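Long-range contact in globin domain-containing protein (Pseudomonas aeruginosa, PDB 1TU9), which binds heme and, as a member of the globin family, may bind or carry oxygen, although its biological role has not been established: residues Asp85-Leu99 with Arg118-Tyr132. Residues are numbered along the deposited sequence; the frame is centred on the assembly and turned at random.
With HEM (protoporphyrin IX containing Fe), chain B; PPI (propanoic acid), chain C.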
ATOM      1  N   ASP A  85     -13.298  -5.290   7.126  1.00  6.92           N
ATOM      2  CA  ASP A  85     -13.933  -6.107   6.082  1.00  7.18           C
ATOM      3  C   ASP A  85     -13.509  -5.653   4.686  1.00  7.20           C
ATOM      4  O   ASP A  85     -14.313  -5.151   3.898  1.00  7.22           O
ATOM      5  CB  ASP A  85     -15.461  -6.155   6.257  1.00  8.01           C
ATOM      6  CG  ASP A  85     -16.120  -7.171   5.371  1.00  9.42           C
ATOM      7  OD1 ASP A  85     -15.418  -7.963   4.719  1.00  9.78           O
ATOM      8  OD2 ASP A  85     -17.366  -7.252   5.294  1.00 15.20           O
ATOM      9  N   ILE A  86     -12.240  -5.901   4.377  1.00  7.61           N
ATOM     10  CA  ILE A  86     -11.640  -5.520   3.103  1.00  7.87           C
ATOM     11  C   ILE A  86     -11.419  -6.794   2.290  1.00  8.07           C
ATOM     12  O   ILE A  86     -10.540  -7.587   2.595  1.00  7.92           O
ATOM     13  CB  ILE A  86     -10.302  -4.783   3.328  1.00  7.72           C
ATOM     14  CG1 ILE A  86     -10.491  -3.579   4.265  1.00  7.84           C
ATOM     15  CG2 ILE A  86      -9.694  -4.389   1.985  1.00  7.86           C
ATOM     16  CD1 ILE A  86     -11.601  -2.618   3.891  1.00  7.68           C
ATOM     17  N   ARG A  87     -12.238  -6.982   1.262  1.00  9.47           N
ATOM     18  CA  ARG A  87     -12.169  -8.187   0.442  1.00 12.46           C
ATOM     19  C   ARG A  87     -10.824  -8.273  -0.276  1.00 10.81           C
ATOM     20  O   ARG A  87     -10.285  -7.247  -0.710  1.00  9.76           O
ATOM     21  CB  ARG A  87     -13.313  -8.216  -0.573  1.00 14.45           C
ATOM     22  CG  ARG A  87     -14.642  -8.518   0.079  1.00 19.00           C
ATOM     23  CD  ARG A  87     -15.851  -8.338  -0.810  1.00 24.00           C
ATOM     24  NE  ARG A  87     -17.062  -8.200  -0.002  1.00 31.06           N
ATOM     25  CZ  ARG A  87     -18.258  -7.850  -0.470  1.00 37.91           C
ATOM     26  NH1 ARG A  87     -18.437  -7.595  -1.763  1.00 43.28           N
ATOM     27  NH2 ARG A  87     -19.286  -7.753   0.366  1.00 37.91           N
ATOM     28  N   PRO A  88     -10.268  -9.479  -0.386  1.00 10.91           N
ATOM     29  CA  PRO A  88      -8.951  -9.645  -1.015  1.00 11.98           C
ATOM     30  C   PRO A  88      -8.804  -8.988  -2.393  1.00 12.16           C
ATOM     31  O   PRO A  88      -7.730  -8.478  -2.686  1.00 12.02           O
ATOM     32  CB  PRO A  88      -8.802 -11.169  -1.097  1.00 12.12           C
ATOM     33  CG  PRO A  88      -9.540 -11.631   0.109  1.00 13.05           C
ATOM     34  CD  PRO A  88     -10.766 -10.753   0.172  1.00 11.84           C
ATOM     35  N   GLU A  89      -9.860  -8.953  -3.199  1.00 13.14           N
ATOM     36  CA  GLU A  89      -9.775  -8.358  -4.533  1.00 14.96           C
ATOM     37  C   GLU A  89      -9.379  -6.877  -4.499  1.00 14.15           C
ATOM     38  O   GLU A  89      -8.789  -6.355  -5.447  1.00 15.38           O
ATOM     39  CB  GLU A  89     -11.106  -8.514  -5.286  1.00 16.67           C
ATOM     40  CG  GLU A  89     -11.355  -9.887  -5.894  1.00 20.57           C
ATOM     41  CD  GLU A  89     -12.686  -9.973  -6.630  1.00 23.72           C
ATOM     42  OE1 GLU A  89     -13.041  -9.004  -7.344  1.00 28.31           O
ATOM     43  OE2 GLU A  89     -13.383 -11.008  -6.515  1.00 27.38           O
ATOM     44  N   LEU A  90      -9.690  -6.187  -3.412  1.00 12.12           N
ATOM     45  CA  LEU A  90      -9.435  -4.753  -3.336  1.00 11.71           C
ATOM     46  C   LEU A  90      -7.948  -4.420  -3.258  1.00 11.16           C
ATOM     47  O   LEU A  90      -7.549  -3.314  -3.612  1.00 11.13           O
ATOM     48  CB  LEU A  90     -10.214  -4.119  -2.181  1.00 11.18           C
ATOM     49  CG  LEU A  90     -11.741  -4.292  -2.298  1.00 12.04           C
ATOM     50  CD1 LEU A  90     -12.425  -3.578  -1.151  1.00 12.70           C
ATOM     51  CD2 LEU A  90     -12.285  -3.794  -3.644  1.00 13.31           C
ATOM     52  N   TYR A  91      -7.120  -5.357  -2.822  1.00 10.35           N
ATOM     53  CA  TYR A  91      -5.678  -5.107  -2.736  1.00  9.76           C
ATOM     54  C   TYR A  91      -5.036  -4.963  -4.108  1.00  9.29           C
ATOM     55  O   TYR A  91      -4.021  -4.277  -4.247  1.00  9.09           O
ATOM     56  CB  TYR A  91      -4.964  -6.184  -1.905  1.00  9.72           C
ATOM     57  CG  TYR A  91      -5.386  -6.139  -0.476  1.00  9.12           C
ATOM     58  CD1 TYR A  91      -6.478  -6.865  -0.043  1.00  9.35           C
ATOM     59  CD2 TYR A  91      -4.743  -5.326   0.433  1.00  9.33           C
ATOM     60  CE1 TYR A  91      -6.903  -6.800   1.262  1.00  9.71           C
ATOM     61  CE2 TYR A  91      -5.150  -5.246   1.739  1.00  8.74           C
ATOM     62  CZ  TYR A  91      -6.249  -5.979   2.157  1.00  9.17           C
ATOM     63  OH  TYR A  91      -6.668  -5.892   3.465  1.00 10.25           O
ATOM     64  N   ASP A  92      -5.605  -5.583  -5.129  1.00  9.57           N
ATOM     65  CA  ASP A  92      -5.073  -5.416  -6.474  1.00 10.47           C
ATOM     66  C   ASP A  92      -5.275  -3.972  -6.919  1.00  9.81           C
ATOM     67  O   ASP A  92      -4.426  -3.394  -7.600  1.00  9.63           O
ATOM     68  CB  ASP A  92      -5.757  -6.380  -7.452  1.00 12.36           C
ATOM     69  CG  ASP A  92      -5.663  -7.839  -7.013  1.00 16.84           C
ATOM     70  OD1 ASP A  92      -4.797  -8.186  -6.187  1.00 19.96           O
ATOM     71  OD2 ASP A  92      -6.428  -8.713  -7.462  1.00 22.13           O
ATOM     72  N   LEU A  93      -6.407  -3.384  -6.546  1.00  8.94           N
ATOM     73  CA  LEU A  93      -6.678  -1.978  -6.847  1.00  9.14           C
ATOM     74  C   LEU A  93      -5.770  -1.045  -6.062  1.00  8.31           C
ATOM     75  O   LEU A  93      -5.311  -0.023  -6.591  1.00  8.83           O
ATOM     76  CB  LEU A  93      -8.143  -1.649  -6.577  1.00  9.52           C
ATOM     77  CG  LEU A  93      -9.183  -2.457  -7.356  1.00 12.29           C
ATOM     78  CD1 LEU A  93     -10.573  -2.050  -6.915  1.00 14.09           C
ATOM     79  CD2 LEU A  93      -9.006  -2.294  -8.856  1.00 14.35           C
ATOM     80  N   TRP A  94      -5.489  -1.397  -4.814  1.00  7.58           N
ATOM     81  CA  TRP A  94      -4.549  -0.649  -3.986  1.00  7.53           C
ATOM     82  C   TRP A  94      -3.170  -0.636  -4.640  1.00  7.14           C
ATOM     83  O   TRP A  94      -2.537   0.411  -4.790  1.00  7.02           O
ATOM     84  CB  TRP A  94      -4.501  -1.303  -2.600  1.00  7.65           C
ATOM     85  CG  TRP A  94      -3.643  -0.615  -1.578  1.00  7.60           C
ATOM     86  CD1 TRP A  94      -4.048   0.288  -0.640  1.00  8.20           C
ATOM     87  CD2 TRP A  94      -2.236  -0.799  -1.351  1.00  7.51           C
ATOM     88  NE1 TRP A  94      -2.983   0.695   0.127  1.00  8.48           N
ATOM     89  CE2 TRP A  94      -1.855   0.048  -0.296  1.00  7.68           C
ATOM     90  CE3 TRP A  94      -1.246  -1.579  -1.953  1.00  7.39           C
ATOM     91  CZ2 TRP A  94      -0.546   0.125   0.175  1.00  8.04           C
ATOM     92  CZ3 TRP A  94       0.054  -1.504  -1.475  1.00  8.53           C
ATOM     93  CH2 TRP A  94       0.390  -0.665  -0.424  1.00  8.57           C
ATOM     94  N   LEU A  95      -2.718  -1.801  -5.076  1.00  7.13           N
ATOM     95  CA  LEU A  95      -1.390  -1.905  -5.654  1.00  7.35           C
ATOM     96  C   LEU A  95      -1.320  -1.177  -6.989  1.00  7.05           C
ATOM     97  O   LEU A  95      -0.336  -0.493  -7.278  1.00  7.19           O
ATOM     98  CB  LEU A  95      -0.964  -3.374  -5.781  1.00  7.63           C
ATOM     99  CG  LEU A  95       0.487  -3.599  -6.218  1.00  8.49           C
ATOM    100  CD1 LEU A  95       1.470  -2.911  -5.278  1.00 10.56           C
ATOM    101  CD2 LEU A  95       0.735  -5.101  -6.245  1.00  9.92           C
ATOM    102  N   ASP A  96      -2.355  -1.286  -7.806  1.00  7.70           N
ATOM    103  CA  ASP A  96      -2.376  -0.551  -9.066  1.00  8.22           C
ATOM    104  C   ASP A  96      -2.289   0.965  -8.825  1.00  7.89           C
ATOM    105  O   ASP A  96      -1.587   1.670  -9.538  1.00  7.97           O
ATOM    106  CB  ASP A  96      -3.648  -0.822  -9.871  1.00  9.29           C
ATOM    107  CG  ASP A  96      -3.732  -2.214 -10.432  1.00 12.40           C
ATOM    108  OD1 ASP A  96      -2.715  -2.915 -10.523  1.00 13.42           O
ATOM    109  OD2 ASP A  96      -4.828  -2.652 -10.834  1.00 16.37           O
ATOM    110  N   ALA A  97      -3.010   1.466  -7.829  1.00  7.56           N
ATOM    111  CA  ALA A  97      -3.022   2.892  -7.533  1.00  7.35           C
ATOM    112  C   ALA A  97      -1.647   3.340  -7.037  1.00  6.66           C
ATOM    113  O   ALA A  97      -1.157   4.421  -7.405  1.00  6.92           O
ATOM    114  CB  ALA A  97      -4.099   3.203  -6.507  1.00  7.62           C
ATOM    115  N   LEU A  98      -1.012   2.504  -6.233  1.00  6.56           N
ATOM    116  CA  LEU A  98       0.333   2.773  -5.752  1.00  6.75           C
ATOM    117  C   LEU A  98       1.326   2.852  -6.895  1.00  6.59           C
ATOM    118  O   LEU A  98       2.128   3.790  -6.967  1.00  6.37           O
ATOM    119  CB  LEU A  98       0.760   1.718  -4.730  1.00  6.92           C
ATOM    120  CG  LEU A  98       2.169   1.892  -4.147  1.00  7.58           C
ATOM    121  CD1 LEU A  98       2.353   3.224  -3.449  1.00  9.15           C
ATOM    122  CD2 LEU A  98       2.466   0.749  -3.184  1.00  8.17           C
ATOM    123  N   LEU A  99       1.277   1.893  -7.800  1.00  6.89           N
ATOM    124  CA  LEU A  99       2.188   1.897  -8.928  1.00  7.99           C
ATOM    125  C   LEU A  99       2.009   3.123  -9.816  1.00  8.68           C
ATOM    126  O   LEU A  99       2.991   3.669 -10.329  1.00  8.02           O
ATOM    127  CB  LEU A  99       2.060   0.597  -9.721  1.00  8.19           C
ATOM    128  CG  LEU A  99       2.962  -0.531  -9.214  1.00 10.10           C
ATOM    129  CD1 LEU A  99       4.400  -0.205  -9.571  1.00 12.95           C
ATOM    130  CD2 LEU A  99       2.878  -0.815  -7.711  1.00 11.71           C
ATOM    131  N   ARG A 118       5.993  -4.262  -6.873  1.00  6.92           N
ATOM    132  CA  ARG A 118       4.993  -5.328  -6.911  1.00  8.20           C
ATOM    133  C   ARG A 118       5.417  -6.529  -6.080  1.00  8.68           C
ATOM    134  O   ARG A 118       4.610  -7.115  -5.361  1.00  8.55           O
ATOM    135  CB  ARG A 118       4.649  -5.691  -8.362  1.00  9.32           C
ATOM    136  CG  ARG A 118       3.793  -4.599  -9.001  1.00 11.37           C
ATOM    137  CD  ARG A 118       3.161  -4.935 -10.340  1.00 12.65           C
ATOM    138  NE  ARG A 118       2.229  -3.893 -10.765  1.00 14.37           N
ATOM    139  CZ  ARG A 118       0.943  -3.819 -10.400  1.00 16.06           C
ATOM    140  NH1 ARG A 118       0.389  -4.744  -9.623  1.00 16.27           N
ATOM    141  NH2 ARG A 118       0.206  -2.806 -10.827  1.00 16.84           N
ATOM    142  N   ASP A 119       6.695  -6.872  -6.146  1.00  8.52           N
ATOM    143  CA  ASP A 119       7.246  -8.011  -5.410  1.00  8.72           C
ATOM    144  C   ASP A 119       7.250  -7.732  -3.909  1.00  8.38           C
ATOM    145  O   ASP A 119       6.725  -8.521  -3.111  1.00  9.73           O
ATOM    146  CB  ASP A 119       8.652  -8.261  -5.970  1.00  9.16           C
ATOM    147  CG  ASP A 119       9.361  -9.438  -5.376  1.00 10.73           C
ATOM    148  OD1 ASP A 119       8.930 -10.044  -4.360  1.00 13.52           O
ATOM    149  OD2 ASP A 119      10.444  -9.775  -5.883  1.00 12.27           O
ATOM    150  N   VAL A 120       7.810  -6.589  -3.525  1.00  8.42           N
ATOM    151  CA  VAL A 120       7.956  -6.244  -2.122  1.00  8.04           C
ATOM    152  C   VAL A 120       6.591  -6.016  -1.460  1.00  8.02           C
ATOM    153  O   VAL A 120       6.336  -6.515  -0.371  1.00  8.60           O
ATOM    154  CB  VAL A 120       8.901  -5.033  -1.932  1.00  8.14           C
ATOM    155  CG1 VAL A 120       8.859  -4.498  -0.506  1.00  8.94           C
ATOM    156  CG2 VAL A 120      10.323  -5.429  -2.334  1.00  8.43           C
ATOM    157  N   MET A 121       5.711  -5.259  -2.097  1.00  7.63           N
ATOM    158  CA  MET A 121       4.374  -5.071  -1.527  1.00  7.43           C
ATOM    159  C   MET A 121       3.572  -6.366  -1.539  1.00  7.91           C
ATOM    160  O   MET A 121       2.827  -6.627  -0.596  1.00  8.10           O
ATOM    161  CB  MET A 121       3.591  -3.992  -2.269  1.00  7.58           C
ATOM    162  CG  MET A 121       4.211  -2.609  -2.208  1.00  8.03           C
ATOM    163  SD  MET A 121       4.114  -1.825  -0.571  1.00  8.78           S
ATOM    164  CE  MET A 121       5.737  -2.123   0.034  1.00  9.11           C
ATOM    165  N   GLY A 122       3.724  -7.173  -2.581  1.00  7.80           N
ATOM    166  CA  GLY A 122       2.953  -8.401  -2.707  1.00  8.34           C
ATOM    167  C   GLY A 122       3.159  -9.370  -1.571  1.00  8.69           C
ATOM    168  O   GLY A 122       2.230 -10.080  -1.187  1.00  8.99           O
ATOM    169  N   ARG A 123       4.353  -9.393  -0.990  1.00  9.24           N
ATOM    170  CA  ARG A 123       4.640 -10.298   0.119  1.00 10.35           C
ATOM    171  C   ARG A 123       3.772 -10.019   1.308  1.00 10.07           C
ATOM    172  O   ARG A 123       3.208 -10.934   1.907  1.00  9.97           O
ATOM    173  CB  ARG A 123       6.071 -10.136   0.602  1.00 12.23           C
ATOM    174  CG  ARG A 123       7.047 -10.408  -0.415  1.00 13.62           C
ATOM    175  CD  ARG A 123       8.367  -9.853  -0.086  1.00 13.76           C
ATOM    176  NE  ARG A 123       9.137  -9.942  -1.281  1.00 12.59           N
ATOM    177  CZ  ARG A 123      10.414 -10.255  -1.310  1.00 13.06           C
ATOM    178  NH1 ARG A 123      11.080 -10.485  -0.193  1.00 14.52           N
ATOM    179  NH2 ARG A 123      11.018 -10.332  -2.464  1.00 14.29           N
ATOM    180  N   GLY A 124       3.697  -8.743   1.674  1.00  9.99           N
ATOM    181  CA  GLY A 124       2.928  -8.335   2.827  1.00 10.19           C
ATOM    182  C   GLY A 124       1.445  -8.407   2.551  1.00  9.54           C
ATOM    183  O   GLY A 124       0.669  -8.813   3.414  1.00 10.36           O
ATOM    184  N   ILE A 125       1.043  -8.032   1.346  1.00  9.10           N
ATOM    185  CA  ILE A 125      -0.359  -8.131   0.930  1.00  9.89           C
ATOM    186  C   ILE A 125      -0.836  -9.566   1.060  1.00  9.45           C
ATOM    187  O   ILE A 125      -1.959  -9.813   1.487  1.00 10.23           O
ATOM    188  CB  ILE A 125      -0.549  -7.613  -0.519  1.00  9.62           C
ATOM    189  CG1 ILE A 125      -0.467  -6.077  -0.560  1.00 10.15           C
ATOM    190  CG2 ILE A 125      -1.875  -8.067  -1.109  1.00 10.40           C
ATOM    191  CD1 ILE A 125      -0.345  -5.497  -1.950  1.00 11.14           C
ATOM    192  N   ALA A 126       0.004 -10.530   0.698  1.00  9.78           N
ATOM    193  CA  ALA A 126      -0.358 -11.943   0.833  1.00 10.13           C
ATOM    194  C   ALA A 126      -0.689 -12.292   2.278  1.00  9.66           C
ATOM    195  O   ALA A 126      -1.676 -12.997   2.542  1.00 10.37           O
ATOM    196  CB  ALA A 126       0.763 -12.832   0.328  1.00 10.32           C
ATOM    197  N   VAL A 127       0.103 -11.799   3.215  1.00 10.32           N
ATOM    198  CA  VAL A 127      -0.142 -12.058   4.632  1.00 11.08           C
ATOM    199  C   VAL A 127      -1.495 -11.455   5.038  1.00 10.91           C
ATOM    200  O   VAL A 127      -2.337 -12.123   5.654  1.00 10.72           O
ATOM    201  CB  VAL A 127       0.982 -11.506   5.520  1.00 11.77           C
ATOM    202  CG1 VAL A 127       0.659 -11.686   6.992  1.00 12.83           C
ATOM    203  CG2 VAL A 127       2.329 -12.178   5.183  1.00 12.93           C
ATOM    204  N   ILE A 128      -1.725 -10.203   4.662  1.00 10.67           N
ATOM    205  CA  ILE A 128      -2.953  -9.521   5.048  1.00 11.04           C
ATOM    206  C   ILE A 128      -4.166 -10.267   4.506  1.00 10.95           C
ATOM    207  O   ILE A 128      -5.110 -10.551   5.262  1.00 10.56           O
ATOM    208  CB  ILE A 128      -2.932  -8.060   4.568  1.00 10.77           C
ATOM    209  CG1 ILE A 128      -1.841  -7.298   5.309  1.00 11.73           C
ATOM    210  CG2 ILE A 128      -4.301  -7.396   4.803  1.00 11.32           C
ATOM    211  CD1 ILE A 128      -1.512  -5.958   4.706  1.00 12.44           C
ATOM    212  N   LYS A 129      -4.149 -10.606   3.221  1.00 11.52           N
ATOM    213  CA  LYS A 129      -5.248 -11.324   2.566  1.00 12.25           C
ATOM    214  C   LYS A 129      -5.546 -12.644   3.242  1.00 11.71           C
ATOM    215  O   LYS A 129      -6.712 -13.070   3.301  1.00 12.05           O
ATOM    216  CB  LYS A 129      -4.926 -11.632   1.100  1.00 13.11           C
ATOM    217  CG  LYS A 129      -5.002 -10.466   0.157  1.00 14.61           C
ATOM    218  CD  LYS A 129      -4.669 -10.968  -1.241  1.00 14.63           C
ATOM    219  CE  LYS A 129      -4.762  -9.899  -2.292  1.00 15.88           C
ATOM    220  NZ  LYS A 129      -4.330 -10.425  -3.615  1.00 17.40           N
ATOM    221  N   SER A 130      -4.499 -13.301   3.736  1.00 11.48           N
ATOM    222  CA  SER A 130      -4.637 -14.642   4.289  1.00 11.41           C
ATOM    223  C   SER A 130      -5.500 -14.646   5.535  1.00 11.18           C
ATOM    224  O   SER A 130      -6.069 -15.685   5.896  1.00 12.04           O
ATOM    225  CB  SER A 130      -3.270 -15.271   4.568  1.00 10.91           C
ATOM    226  OG  SER A 130      -2.636 -14.746   5.698  1.00 11.68           O
ATOM    227  N   TYR A 131      -5.606 -13.489   6.185  1.00 10.55           N
ATOM    228  CA  TYR A 131      -6.410 -13.352   7.397  1.00 10.71           C
ATOM    229  C   TYR A 131      -7.853 -12.918   7.133  1.00  9.29           C
ATOM    230  O   TYR A 131      -8.648 -12.853   8.067  1.00  9.43           O
ATOM    231  CB  TYR A 131      -5.727 -12.376   8.367  1.00 12.39           C
ATOM    232  CG  TYR A 131      -4.532 -13.018   9.028  1.00 14.63           C
ATOM    233  CD1 TYR A 131      -3.243 -12.728   8.624  1.00 16.04           C
ATOM    234  CD2 TYR A 131      -4.702 -13.989  10.019  1.00 16.60           C
ATOM    235  CE1 TYR A 131      -2.142 -13.340   9.218  1.00 16.40           C
ATOM    236  CE2 TYR A 131      -3.611 -14.613  10.610  1.00 17.09           C
ATOM    237  CZ  TYR A 131      -2.336 -14.282  10.208  1.00 16.69           C
ATOM    238  OH  TYR A 131      -1.239 -14.898  10.780  1.00 19.30           O
ATOM    239  N   TYR A 132      -8.228 -12.681   5.890  1.00  8.71           N
ATOM    240  CA  TYR A 132      -9.541 -12.102   5.629  1.00  9.06           C
ATOM    241  C   TYR A 132     -10.704 -12.897   6.261  1.00  9.19           C
ATOM    242  O   TYR A 132     -11.573 -12.338   6.932  1.00  8.16           O
ATOM    243  CB  TYR A 132      -9.784 -11.936   4.129  1.00  9.43           C
ATOM    244  CG  TYR A 132     -11.183 -11.457   3.862  1.00  9.01           C
ATOM    245  CD1 TYR A 132     -11.550 -10.139   4.142  1.00  9.05           C
ATOM    246  CD2 TYR A 132     -12.162 -12.312   3.400  1.00  9.95           C
ATOM    247  CE1 TYR A 132     -12.840  -9.687   3.926  1.00  9.84           C
ATOM    248  CE2 TYR A 132     -13.462 -11.884   3.205  1.00 10.10           C
ATOM    249  CZ  TYR A 132     -13.801 -10.570   3.473  1.00 10.37           C
ATOM    250  OH  TYR A 132     -15.090 -10.140   3.294  1.00 11.21           O
TER
HETATM  251  CHA HEM B 301      -7.232   1.685   7.852  1.00 12.52           C
HETATM  252  CHB HEM B 301      -2.915   0.296   5.891  1.00 14.50           C
HETATM  253  CHC HEM B 301      -5.284  -1.830   2.371  1.00 10.61           C
HETATM  254  CHD HEM B 301      -9.406   0.269   3.737  1.00  8.76           C
HETATM  255  C1A HEM B 301      -5.875   1.410   7.653  1.00 14.22           C
HETATM  256  C2A HEM B 301      -4.792   1.707   8.582  1.00 17.42           C
HETATM  257  C3A HEM B 301      -3.623   1.346   8.052  1.00 16.33           C
HETATM  258  C4A HEM B 301      -3.875   0.787   6.745  1.00 13.87           C
HETATM  259  CMA HEM B 301      -2.237   1.489   8.721  1.00 16.01           C
HETATM  260  CAA HEM B 301      -4.984   2.330   9.969  1.00 20.81           C
HETATM  261  CBA HEM B 301      -4.716   1.259  11.036  1.00 23.66           C
HETATM  262  CGA HEM B 301      -5.376  -0.072  10.736  1.00 23.55           C
HETATM  263  O1A HEM B 301      -6.626  -0.148  10.769  1.00 26.53           O
HETATM  264  O2A HEM B 301      -4.663  -1.081  10.474  1.00 25.21           O
HETATM  265  C1B HEM B 301      -3.151  -0.437   4.767  1.00 13.41           C
HETATM  266  C2B HEM B 301      -2.193  -1.101   3.894  1.00 13.62           C
HETATM  267  C3B HEM B 301      -2.858  -1.704   2.914  1.00 12.54           C
HETATM  268  C4B HEM B 301      -4.271  -1.407   3.156  1.00 11.34           C
HETATM  269  CMB HEM B 301      -0.657  -1.077   4.080  1.00 13.95           C
HETATM  270  CAB HEM B 301      -2.277  -2.518   1.725  1.00 11.81           C
HETATM  271  CBB HEM B 301      -1.265  -3.380   1.866  1.00 13.99           C
HETATM  272  C1C HEM B 301      -6.578  -1.370   2.412  1.00  8.69           C
HETATM  273  C2C HEM B 301      -7.515  -1.594   1.359  1.00  9.06           C
HETATM  274  C3C HEM B 301      -8.651  -0.997   1.700  1.00  7.95           C
HETATM  275  C4C HEM B 301      -8.465  -0.397   2.998  1.00  8.57           C
HETATM  276  CMC HEM B 301      -7.196  -2.385   0.088  1.00  9.94           C
HETATM  277  CAC HEM B 301      -9.924  -1.012   0.845  1.00  9.59           C
HETATM  278  CBC HEM B 301     -10.782  -0.004   0.832  1.00 10.49           C
HETATM  279  C1D HEM B 301      -9.234   0.818   4.972  1.00  8.94           C
HETATM  280  C2D HEM B 301     -10.273   1.487   5.687  1.00  9.45           C
HETATM  281  C3D HEM B 301      -9.636   1.950   6.973  1.00 10.69           C
HETATM  282  C4D HEM B 301      -8.248   1.522   6.913  1.00 11.61           C
HETATM  283  CMD HEM B 301     -11.721   1.692   5.232  1.00  9.52           C
HETATM  284  CAD HEM B 301     -10.379   2.758   8.044  1.00 10.84           C
HETATM  285  CBD HEM B 301     -10.524   4.209   7.555  1.00 11.02           C
HETATM  286  CGD HEM B 301     -11.348   5.038   8.524  1.00 10.51           C
HETATM  287  O1D HEM B 301     -12.579   4.797   8.620  1.00 10.52           O
HETATM  288  O2D HEM B 301     -10.786   5.932   9.215  1.00 10.01           O
HETATM  289  NA  HEM B 301      -5.254   0.855   6.554  1.00 14.03           N
HETATM  290  NB  HEM B 301      -4.422  -0.653   4.294  1.00 11.36           N
HETATM  291  NC  HEM B 301      -7.169  -0.631   3.411  1.00  9.27           N
HETATM  292  ND  HEM B 301      -8.070   0.850   5.712  1.00  9.74           N
HETATM  293 FE   HEM B 301      -6.270   0.110   5.117  1.00 11.32          FE
HETATM  294  C1  PPI C 302      -5.789   2.488   3.664  1.00 11.19           C
HETATM  295  C2  PPI C 302      -5.300   1.778   2.457  1.00 10.21           C
HETATM  296  C3  PPI C 302      -5.010   2.811   1.451  1.00 11.54           C
HETATM  297  O1  PPI C 302      -6.140   1.910   4.643  1.00 13.89           O
HETATM  298  O2  PPI C 302      -5.874   3.828   3.655  1.00 13.00           O
HETATM  299  O   HOH W   1      -2.376  -5.337  -8.549  1.00 18.32           O
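Asp85 OD1 accepts a short hydrogen bond of 2.6 Å from Tyr132 OH, met nearly along its C-O axis; CG of Tyr132, anti to the backbone N (chi1 175°), turns the ring toward residues 85-88. CA of Arg87 and CD of Pro88 lie over one face of that ring as CH-pi contacts, the proline CD 3.9 Å from the Tyr132 ring centroid. Tyr91 is wedged between heme and helix 111-130: heme methyl CMC lies over one ring face, toward its rim, CB packs on Ile125 CG2 at 3.7 Å, and the phenol end meets Ile128 CG2. The extended Lys129 chain runs alongside the Tyr91 ring, in the opposite sense, to a salt bridge, NZ to Asp92 OD1 at 3.4 Å, whose hydrogen bond is weak. Segments 90-99 and 118-130, parts of the G and H helices of the globin fold, run nearly antiparallel, their axes 153° apart, and jointly wall the heme pocket. Trp94 lays its ring over vinyl carbon CAB of the heme, while Met121 SD sits at the indole edge, a Met-aromatic contact 5.2 Å from the six-membered ring centroid. Propanoic acid, whose O1 ligates the iron, also touches the Trp94 edge. Leu95 CD1 packs on Met121 CB at 3.8 Å. Arg118 NH2 donates to Asp96 OD1 in a salt bridge, 2.9 Å and nearly straight (163°), on the carboxylate's anti side; a water, also in the guanidinium plane, accepts from Arg118 NH1 and donates to Asp92 O. Leu99 CD2 lies over one guanidinium face, toward its rim.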